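Local coordinates for adhesion G-protein coupled receptor G6 (Danio rerio, PDB 6V55) that probably couples cell adhesion to G-protein signalling in myelination through a large, calcium-binding extracellular region, at residues A[162-173]-A[246-257]; A[214-222]-A[233-243]. All blocks are in the same frame, centred on the assembly; numbering follows the deposited sequence.

Interaction 1 of 2, residues A[162-173]-A[246-257]; sequences TIFTLSDAAGTS and GGLLQIAGKGSS
Thr162 OG1 lies 2.5 Å from Gly253 O, a hydrogen bond so short that its exact length is doubtful, at the start of the loop that follows strand 248-251. The two strands form an antiparallel pair at the border of one sheet of the pentraxin-type, lectin-like β-sandwich, with 248-251 as its outermost strand. Ala252 N donates to Ile163 O at 2.8 Å. Ile163 and Phe164 together face Phe177 on the next strand, a classic β bulge. Phe164 CD1 lies 3.9 Å from Leu249 CD1, and its ring also meets Phe273 of the opposing sheet edge-to-face; large apolar residues suit this inward side. Thr165 pairs with Gln250 through two backbone bonds, while its side chain serves the loop. With OG1 beside its own N (chi1 -61°), that hydroxyl donates in the carbonyl plane to Ala252 O at 2.8 Å and accepts Gly255 N at 2.8 Å. Gly253 and Gly255 have positive phi, and a CB on either would clash, with Thr165 CB and Thr162 CG2 respectively. Leu166 and Leu249 share the inward face, the CB of the former 4.3 Å from CD1 of the latter. Ser167 and Leu248 form another hydrogen-bonded pair, joined by two backbone hydrogen bonds, Leu248 N reaching Ser167 O almost straight (173°). Beside them Gly247 has to be small, since a CB would collide with Ser167 O and Leu166 CD1. Asp168 to Gly171 make a type I turn, whose last carbonyl, Gly171 O, takes Lys254 NZ at 3.0 Å, the lysine chain bending at chi3. Finally, Ser173 OG donates to Gly255 O at 2.7 Å.

Interaction 2 of 2, residues A[214-222]-A[233-243]; sequences TWTKSSGLI and SICSASQIYTL
Trp215 carries its indole toward Ser238 with CG anti to the backbone N (chi1 173°), and Ser238 holds OG between its own N and carbonyl carbon, facing the ring. The indole NE1 then donates to Ser238 OG at 2.7 Å, nearly straight (167°) and close to the ring plane. That hydroxyl in turn donates a hydrogen bond to Cys235 O, so it takes part in two hydrogen bonds, accepting one and donating the other, and fixes the rotation of the indole. Ser238 O and Tyr241 O also border the ring edge in plane, the former 3.3 Å from Trp215 CZ2. A leucine in place of Trp215 would probably leave Ser238 OG without its N-H donor and open a gap beside these carbonyls. Lys217 stretches out fully, its CE passing 3.3 Å from Gln239 O, to bring NZ to Thr242 OG1; a long flexible chain suits this reach. Within the pentraxin-type sandwich, 217-220 is the turn between two neighbouring strands of the six-stranded sheet, and 221-226 continues as a β hairpin with the outermost strand, 229-234. At the turn's end Gly220 has no room for a CB, which would clash with Cys235 O; its own carbonyl accepts Cys235 N at 2.7 Å (169°). Leu221 and Ile234 form a non-hydrogen-bonded pair, their CD1 atoms 3.8 Å apart on the outer side. Ile222 and Ser233 are the hydrogen-bonded pair beyond, Ile222 N giving only a weak bond. Turned inward, Ile222 touches Leu186 and Ile188 of the opposing sheet, while its CG1 rests 3.8 Å from the CB of Cys235, whose sulfur is bonded to Cys193.

The two contacts sit about 19 Å apart, centre to centre, in one pentraxin-type sandwich far from the centre of the elongated chain. Along the sequence the order is 162-173, 214-222, 233-243, 246-257, so interaction 2 is nested within the loop that interaction 1 closes. They belong to different sheets: interaction 1 joins strands 161-167 and 248-251 of the five-stranded sheet, interaction 2 involves strands 209-216, 221-226 and the outermost strand 229-234 of the six-stranded sheet. The chain crosses from one sheet to the other between strand 229-234 and strand 248-251, the next strand along. A further tie is the Cys193-Cys235 disulfide, linking strand 191-194 of the five-stranded sheet to the segment just past strand 229-234.

Interaction 1 of 2, residues A[162-173]-A[246-257]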
loop_
_atom_site.group_PDB
_atom_site.type_symbol
_atom_site.label_atom_id
_atom_site.label_comp_id
_atom_site.label_asym_id
_atom_site.label_seq_id
_atom_site.Cartn_x
_atom_site.Cartn_y
_atom_site.Cartn_z
ATOM N N THR A 162 5.292 49.883 -14.749
ATOM C CA THR A 162 5.936 49.071 -15.783
ATOM C C THR A 162 5.462 47.620 -15.738
ATOM O O THR A 162 5.200 47.076 -14.667
ATOM C CB THR A 162 7.460 49.090 -15.634
ATOM O OG1 THR A 162 7.829 48.459 -14.401
ATOM C CG2 THR A 162 7.987 50.509 -15.645
ATOM N N ILE A 163 5.384 46.976 -16.911
ATOM C CA ILE A 163 4.857 45.621 -17.025
ATOM C C ILE A 163 5.936 44.606 -17.404
ATOM O O ILE A 163 6.022 43.537 -16.781
ATOM C CB ILE A 163 3.651 45.566 -17.998
ATOM C CG1 ILE A 163 2.564 46.515 -17.477
ATOM C CG2 ILE A 163 3.088 44.143 -18.161
ATOM C CD1 ILE A 163 1.298 46.555 -18.288
ATOM N N PHE A 164 6.787 44.905 -18.395
ATOM C CA PHE A 164 8.048 44.159 -18.499
ATOM C C PHE A 164 9.164 45.086 -18.961
ATOM O O PHE A 164 8.910 46.165 -19.505
ATOM C CB PHE A 164 7.965 42.907 -19.408
ATOM C CG PHE A 164 7.565 43.174 -20.843
ATOM C CD1 PHE A 164 8.530 43.394 -21.831
ATOM C CD2 PHE A 164 6.223 43.111 -21.219
ATOM C CE1 PHE A 164 8.155 43.609 -23.147
ATOM C CE2 PHE A 164 5.842 43.296 -22.548
ATOM C CZ PHE A 164 6.801 43.570 -23.505
ATOM N N THR A 165 10.408 44.644 -18.747
ATOM C CA THR A 165 11.587 45.432 -19.105
ATOM C C THR A 165 12.703 44.533 -19.629
ATOM O O THR A 165 13.174 43.632 -18.924
ATOM C CB THR A 165 12.091 46.248 -17.912
ATOM O OG1 THR A 165 11.070 47.159 -17.507
ATOM C CG2 THR A 165 13.347 47.038 -18.285
ATOM N N LEU A 166 13.138 44.805 -20.858
ATOM C CA LEU A 166 14.326 44.206 -21.461
ATOM C C LEU A 166 15.439 45.255 -21.473
ATOM O O LEU A 166 15.356 46.252 -22.203
ATOM C CB LEU A 166 14.018 43.720 -22.872
ATOM C CG LEU A 166 15.158 43.208 -23.751
ATOM C CD1 LEU A 166 15.982 42.132 -23.055
ATOM C CD2 LEU A 166 14.587 42.709 -25.071
ATOM N N SER A 167 16.456 45.047 -20.642
ATOM C CA SER A 167 17.644 45.886 -20.605
ATOM C C SER A 167 18.790 45.128 -21.259
ATOM O O SER A 167 18.879 43.906 -21.146
ATOM C CB SER A 167 18.018 46.250 -19.165
ATOM O OG SER A 167 16.863 46.443 -18.358
ATOM N N ASP A 168 19.685 45.850 -21.921
ATOM C CA ASP A 168 20.725 45.186 -22.696
ATOM C C ASP A 168 21.871 44.746 -21.779
ATOM O O ASP A 168 21.799 44.842 -20.549
ATOM C CB ASP A 168 21.188 46.082 -23.848
ATOM C CG ASP A 168 22.094 47.235 -23.402
ATOM O OD1 ASP A 168 21.804 47.870 -22.368
ATOM O OD2 ASP A 168 23.085 47.531 -24.111
ATOM N N ALA A 169 22.961 44.259 -22.392
ATOM C CA ALA A 169 24.123 43.774 -21.650
ATOM C C ALA A 169 24.886 44.889 -20.930
ATOM O O ALA A 169 25.651 44.602 -20.004
ATOM C CB ALA A 169 25.058 43.013 -22.593
ATOM N N ALA A 170 24.687 46.150 -21.308
ATOM C CA ALA A 170 25.247 47.268 -20.565
ATOM C C ALA A 170 24.299 47.821 -19.500
ATOM O O ALA A 170 24.748 48.596 -18.646
ATOM C CB ALA A 170 25.651 48.396 -21.526
ATOM N N GLY A 171 23.008 47.478 -19.537
ATOM C CA GLY A 171 22.067 47.856 -18.493
ATOM C C GLY A 171 20.947 48.807 -18.894
ATOM O O GLY A 171 19.922 48.854 -18.192
ATOM N N THR A 172 21.092 49.586 -19.972
ATOM C CA THR A 172 20.030 50.517 -20.356
ATOM C C THR A 172 18.877 49.763 -21.016
ATOM O O THR A 172 19.072 48.729 -21.657
ATOM C CB THR A 172 20.558 51.615 -21.291
ATOM O OG1 THR A 172 21.135 51.033 -22.465
ATOM C CG2 THR A 172 21.624 52.462 -20.591
ATOM N N SER A 173 17.662 50.265 -20.823
ATOM C CA SER A 173 16.481 49.564 -21.319
ATOM C C SER A 173 16.339 49.717 -22.832
ATOM O O SER A 173 16.565 50.797 -23.383
ATOM C CB SER A 173 15.216 50.080 -20.628
ATOM O OG SER A 173 15.393 50.237 -19.228
ATOM N N GLY A 246 21.543 39.038 -25.827
ATOM C CA GLY A 246 22.135 38.843 -24.516
ATOM C C GLY A 246 21.641 39.756 -23.418
ATOM O O GLY A 246 22.426 40.151 -22.549
ATOM N N GLY A 247 20.362 40.123 -23.442
ATOM C CA GLY A 247 19.827 41.065 -22.493
ATOM C C GLY A 247 19.125 40.395 -21.317
ATOM O O GLY A 247 19.044 39.174 -21.202
ATOM N N LEU A 248 18.596 41.250 -20.435
ATOM C CA LEU A 248 17.907 40.841 -19.217
ATOM C C LEU A 248 16.435 41.209 -19.359
ATOM O O LEU A 248 16.069 42.390 -19.257
ATOM C CB LEU A 248 18.530 41.523 -18.001
ATOM C CG LEU A 248 18.415 40.835 -16.640
ATOM C CD1 LEU A 248 19.594 41.250 -15.776
ATOM C CD2 LEU A 248 17.111 41.166 -15.921
ATOM N N LEU A 249 15.590 40.204 -19.568
ATOM C CA LEU A 249 14.150 40.414 -19.600
ATOM C C LEU A 249 13.598 40.092 -18.221
ATOM O O LEU A 249 13.928 39.043 -17.658
ATOM C CB LEU A 249 13.480 39.546 -20.666
ATOM C CG LEU A 249 11.952 39.553 -20.676
ATOM C CD1 LEU A 249 11.438 40.957 -20.892
ATOM C CD2 LEU A 249 11.424 38.628 -21.745
ATOM N N GLN A 250 12.768 40.992 -17.680
ATOM C CA GLN A 250 12.225 40.813 -16.341
ATOM C C GLN A 250 10.779 41.275 -16.257
ATOM O O GLN A 250 10.322 42.119 -17.035
ATOM C CB GLN A 250 13.033 41.566 -15.291
ATOM C CG GLN A 250 13.114 43.038 -15.515
ATOM C CD GLN A 250 13.984 43.696 -14.493
ATOM O OE1 GLN A 250 13.697 43.643 -13.290
ATOM N NE2 GLN A 250 15.067 44.317 -14.952
ATOM N N ILE A 251 10.074 40.695 -15.276
ATOM C CA ILE A 251 8.720 41.105 -14.922
ATOM C C ILE A 251 8.799 42.476 -14.269
ATOM O O ILE A 251 9.719 42.735 -13.476
ATOM C CB ILE A 251 8.093 40.047 -13.993
ATOM C CG1 ILE A 251 8.189 38.654 -14.637
ATOM C CG2 ILE A 251 6.664 40.396 -13.566
ATOM C CD1 ILE A 251 7.099 38.330 -15.604
ATOM N N ALA A 252 7.853 43.362 -14.632
ATOM C CA ALA A 252 7.774 44.780 -14.272
ATOM C C ALA A 252 9.071 45.479 -14.628
ATOM O O ALA A 252 9.324 45.749 -15.803
ATOM C CB ALA A 252 7.431 44.980 -12.794
ATOM N N GLY A 253 9.931 45.695 -13.640
ATOM C CA GLY A 253 11.249 46.234 -13.909
ATOM C C GLY A 253 11.267 47.736 -14.148
ATOM O O GLY A 253 10.278 48.458 -13.955
ATOM N N LYS A 254 12.408 48.190 -14.674
ATOM C CA LYS A 254 12.716 49.620 -14.682
ATOM C C LYS A 254 11.915 50.411 -15.719
ATOM O O LYS A 254 11.493 51.539 -15.440
ATOM C CB LYS A 254 14.215 49.802 -14.898
ATOM C CG LYS A 254 14.726 51.247 -14.881
ATOM C CD LYS A 254 16.247 51.263 -14.968
ATOM C CE LYS A 254 16.731 50.527 -16.211
ATOM N NZ LYS A 254 18.186 50.281 -16.217
ATOM N N GLY A 255 11.672 49.836 -16.898
ATOM C CA GLY A 255 10.996 50.575 -17.943
ATOM C C GLY A 255 11.899 51.653 -18.506
ATOM O O GLY A 255 13.124 51.528 -18.517
ATOM N N SER A 256 11.279 52.757 -18.926
ATOM C CA SER A 256 12.004 53.894 -19.497
ATOM C C SER A 256 12.420 54.865 -18.391
ATOM O O SER A 256 11.900 55.977 -18.253
ATOM C CB SER A 256 11.147 54.583 -20.538
ATOM O OG SER A 256 10.383 53.653 -21.271
ATOM N N SER A 257 13.376 54.402 -17.586
ATOM C CA SER A 257 13.974 55.173 -16.508
ATOM C C SER A 257 15.475 54.953 -16.546
ATOM O O SER A 257 15.956 53.944 -17.058
ATOM C CB SER A 257 13.399 54.795 -15.128
ATOM O OG SER A 257 11.982 54.702 -15.161
#

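Interaction 2 of 2, residues A[214-222]-A[233-243]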
loop_
_atom_site.group_PDB
_atom_site.type_symbol
_atom_site.label_atom_id
_atom_site.label_comp_id
_atom_site.label_asym_id
_atom_site.label_seq_id
_atom_site.Cartn_x
_atom_site.Cartn_y
_atom_site.Cartn_z
ATOM N N THR A 214 2.599 42.728 -30.737
ATOM C CA THR A 214 3.520 42.351 -31.809
ATOM C C THR A 214 4.226 43.591 -32.344
ATOM O O THR A 214 3.770 44.722 -32.153
ATOM C CB THR A 214 2.843 41.590 -32.992
ATOM O OG1 THR A 214 2.175 42.506 -33.882
ATOM C CG2 THR A 214 1.873 40.507 -32.506
ATOM N N TRP A 215 5.358 43.357 -33.010
ATOM C CA TRP A 215 6.160 44.409 -33.621
ATOM C C TRP A 215 6.984 43.773 -34.722
ATOM O O TRP A 215 7.409 42.636 -34.557
ATOM C CB TRP A 215 7.081 45.065 -32.590
ATOM C CG TRP A 215 8.045 46.048 -33.164
ATOM C CD1 TRP A 215 7.755 47.283 -33.666
ATOM C CD2 TRP A 215 9.469 45.892 -33.277
ATOM N NE1 TRP A 215 8.903 47.911 -34.071
ATOM C CE2 TRP A 215 9.972 47.078 -33.855
ATOM C CE3 TRP A 215 10.368 44.868 -32.941
ATOM C CZ2 TRP A 215 11.333 47.269 -34.111
ATOM C CZ3 TRP A 215 11.718 45.059 -33.196
ATOM C CH2 TRP A 215 12.183 46.251 -33.791
ATOM N N THR A 216 7.157 44.471 -35.856
ATOM C CA THR A 216 8.242 44.193 -36.798
ATOM C C THR A 216 9.026 45.470 -37.055
ATOM O O THR A 216 8.456 46.562 -37.081
ATOM C CB THR A 216 7.791 43.691 -38.171
ATOM O OG1 THR A 216 7.107 44.746 -38.847
ATOM C CG2 THR A 216 6.905 42.527 -38.094
ATOM N N LYS A 217 10.336 45.327 -37.285
ATOM C CA LYS A 217 11.153 46.485 -37.634
ATOM C C LYS A 217 10.831 47.020 -39.029
ATOM O O LYS A 217 10.807 48.249 -39.232
ATOM C CB LYS A 217 12.636 46.116 -37.540
ATOM C CG LYS A 217 13.584 47.284 -37.629
ATOM C CD LYS A 217 14.957 46.808 -37.943
ATOM C CE LYS A 217 15.874 47.975 -38.008
ATOM N NZ LYS A 217 17.303 47.569 -37.835
ATOM N N SER A 218 10.540 46.105 -39.968
ATOM C CA SER A 218 10.498 46.410 -41.396
ATOM C C SER A 218 9.342 47.321 -41.755
ATOM O O SER A 218 9.505 48.218 -42.585
ATOM C CB SER A 218 10.412 45.117 -42.208
ATOM O OG SER A 218 9.156 44.483 -42.038
ATOM N N SER A 219 8.193 47.156 -41.104
ATOM C CA SER A 219 7.085 48.080 -41.288
ATOM C C SER A 219 6.929 49.088 -40.161
ATOM O O SER A 219 6.282 50.121 -40.363
ATOM C CB SER A 219 5.775 47.302 -41.431
ATOM O OG SER A 219 5.771 46.214 -40.522
ATOM N N GLY A 220 7.489 48.816 -38.982
ATOM C CA GLY A 220 7.124 49.578 -37.806
ATOM C C GLY A 220 5.762 49.240 -37.260
ATOM O O GLY A 220 5.255 49.970 -36.410
ATOM N N LEU A 221 5.167 48.137 -37.704
ATOM C CA LEU A 221 3.790 47.803 -37.378
ATOM C C LEU A 221 3.709 47.224 -35.968
ATOM O O LEU A 221 4.149 46.093 -35.728
ATOM C CB LEU A 221 3.238 46.811 -38.400
ATOM C CG LEU A 221 1.734 46.521 -38.275
ATOM C CD1 LEU A 221 0.919 47.657 -38.851
ATOM C CD2 LEU A 221 1.361 45.207 -38.947
ATOM N N ILE A 222 3.152 47.994 -35.037
ATOM C CA ILE A 222 2.702 47.446 -33.765
ATOM C C ILE A 222 1.358 46.758 -33.979
ATOM O O ILE A 222 0.469 47.291 -34.648
ATOM C CB ILE A 222 2.589 48.547 -32.695
ATOM C CG1 ILE A 222 3.743 49.555 -32.803
ATOM C CG2 ILE A 222 2.465 47.931 -31.288
ATOM C CD1 ILE A 222 5.036 49.097 -32.207
ATOM N N SER A 233 -1.145 49.491 -35.842
ATOM C CA SER A 233 -0.710 50.877 -35.827
ATOM C C SER A 233 0.725 50.881 -36.337
ATOM O O SER A 233 1.451 49.899 -36.169
ATOM C CB SER A 233 -0.835 51.481 -34.418
ATOM O OG SER A 233 0.163 52.441 -34.175
ATOM N N ILE A 234 1.113 51.955 -37.015
ATOM C CA ILE A 234 2.464 52.094 -37.548
ATOM C C ILE A 234 3.249 53.010 -36.628
ATOM O O ILE A 234 2.852 54.157 -36.396
ATOM C CB ILE A 234 2.454 52.653 -38.974
ATOM C CG1 ILE A 234 1.719 51.704 -39.926
ATOM C CG2 ILE A 234 3.878 52.974 -39.424
ATOM C CD1 ILE A 234 2.553 50.600 -40.522
ATOM N N CYS A 235 4.360 52.519 -36.102
ATOM C CA CYS A 235 5.276 53.334 -35.312
ATOM C C CYS A 235 6.523 53.516 -36.164
ATOM O O CYS A 235 7.421 52.672 -36.145
ATOM C CB CYS A 235 5.597 52.680 -33.991
ATOM S SG CYS A 235 6.589 53.677 -32.854
ATOM N N SER A 236 6.562 54.622 -36.923
ATOM C CA SER A 236 7.608 54.805 -37.926
ATOM C C SER A 236 8.962 55.117 -37.306
ATOM O O SER A 236 9.987 54.842 -37.939
ATOM C CB SER A 236 7.241 55.921 -38.905
ATOM O OG SER A 236 7.524 57.182 -38.326
ATOM N N ALA A 237 8.990 55.660 -36.077
ATOM C CA ALA A 237 10.246 55.879 -35.360
ATOM C C ALA A 237 10.953 54.578 -35.011
ATOM O O ALA A 237 12.182 54.567 -34.909
ATOM C CB ALA A 237 10.001 56.677 -34.075
ATOM N N SER A 238 10.214 53.483 -34.872
ATOM C CA SER A 238 10.766 52.213 -34.424
ATOM C C SER A 238 11.450 51.415 -35.529
ATOM O O SER A 238 11.948 50.322 -35.248
ATOM C CB SER A 238 9.665 51.348 -33.799
ATOM O OG SER A 238 9.024 50.535 -34.772
ATOM N N GLN A 239 11.490 51.907 -36.770
ATOM C CA GLN A 239 12.150 51.150 -37.830
ATOM C C GLN A 239 13.654 51.382 -37.872
ATOM O O GLN A 239 14.335 50.798 -38.716
ATOM C CB GLN A 239 11.548 51.498 -39.182
ATOM C CG GLN A 239 10.062 51.780 -39.168
ATOM C CD GLN A 239 9.557 52.194 -40.544
ATOM O OE1 GLN A 239 9.259 53.372 -40.793
ATOM N NE2 GLN A 239 9.484 51.224 -41.458
ATOM N N ILE A 240 14.164 52.231 -36.987
ATOM C CA ILE A 240 15.582 52.517 -36.833
ATOM C C ILE A 240 16.273 51.528 -35.881
ATOM O O ILE A 240 17.481 51.290 -35.991
ATOM C CB ILE A 240 15.647 53.988 -36.362
ATOM C CG1 ILE A 240 15.034 54.864 -37.435
ATOM C CG2 ILE A 240 17.014 54.520 -36.121
ATOM C CD1 ILE A 240 15.693 54.732 -38.800
ATOM N N TYR A 241 15.528 50.881 -34.994
ATOM C CA TYR A 241 16.125 50.174 -33.874
ATOM C C TYR A 241 16.114 48.669 -34.076
ATOM O O TYR A 241 15.251 48.106 -34.751
ATOM C CB TYR A 241 15.412 50.521 -32.570
ATOM C CG TYR A 241 15.521 51.985 -32.266
ATOM C CD1 TYR A 241 16.737 52.542 -31.878
ATOM C CD2 TYR A 241 14.416 52.829 -32.404
ATOM C CE1 TYR A 241 16.844 53.903 -31.611
ATOM C CE2 TYR A 241 14.513 54.187 -32.141
ATOM C CZ TYR A 241 15.730 54.714 -31.744
ATOM O OH TYR A 241 15.833 56.060 -31.485
ATOM N N THR A 242 17.091 48.028 -33.457
ATOM C CA THR A 242 17.210 46.582 -33.419
ATOM C C THR A 242 17.453 46.198 -31.970
ATOM O O THR A 242 18.258 46.839 -31.287
ATOM C CB THR A 242 18.367 46.112 -34.321
ATOM O OG1 THR A 242 18.161 46.586 -35.663
ATOM C CG2 THR A 242 18.498 44.595 -34.323
ATOM N N LEU A 243 16.748 45.186 -31.488
ATOM C CA LEU A 243 16.954 44.743 -30.117
ATOM C C LEU A 243 18.145 43.792 -30.088
ATOM O O LEU A 243 18.112 42.744 -30.738
ATOM C CB LEU A 243 15.683 44.081 -29.585
ATOM C CG LEU A 243 14.387 44.887 -29.752
ATOM C CD1 LEU A 243 13.175 44.118 -29.240
ATOM C CD2 LEU A 243 14.506 46.230 -29.059
#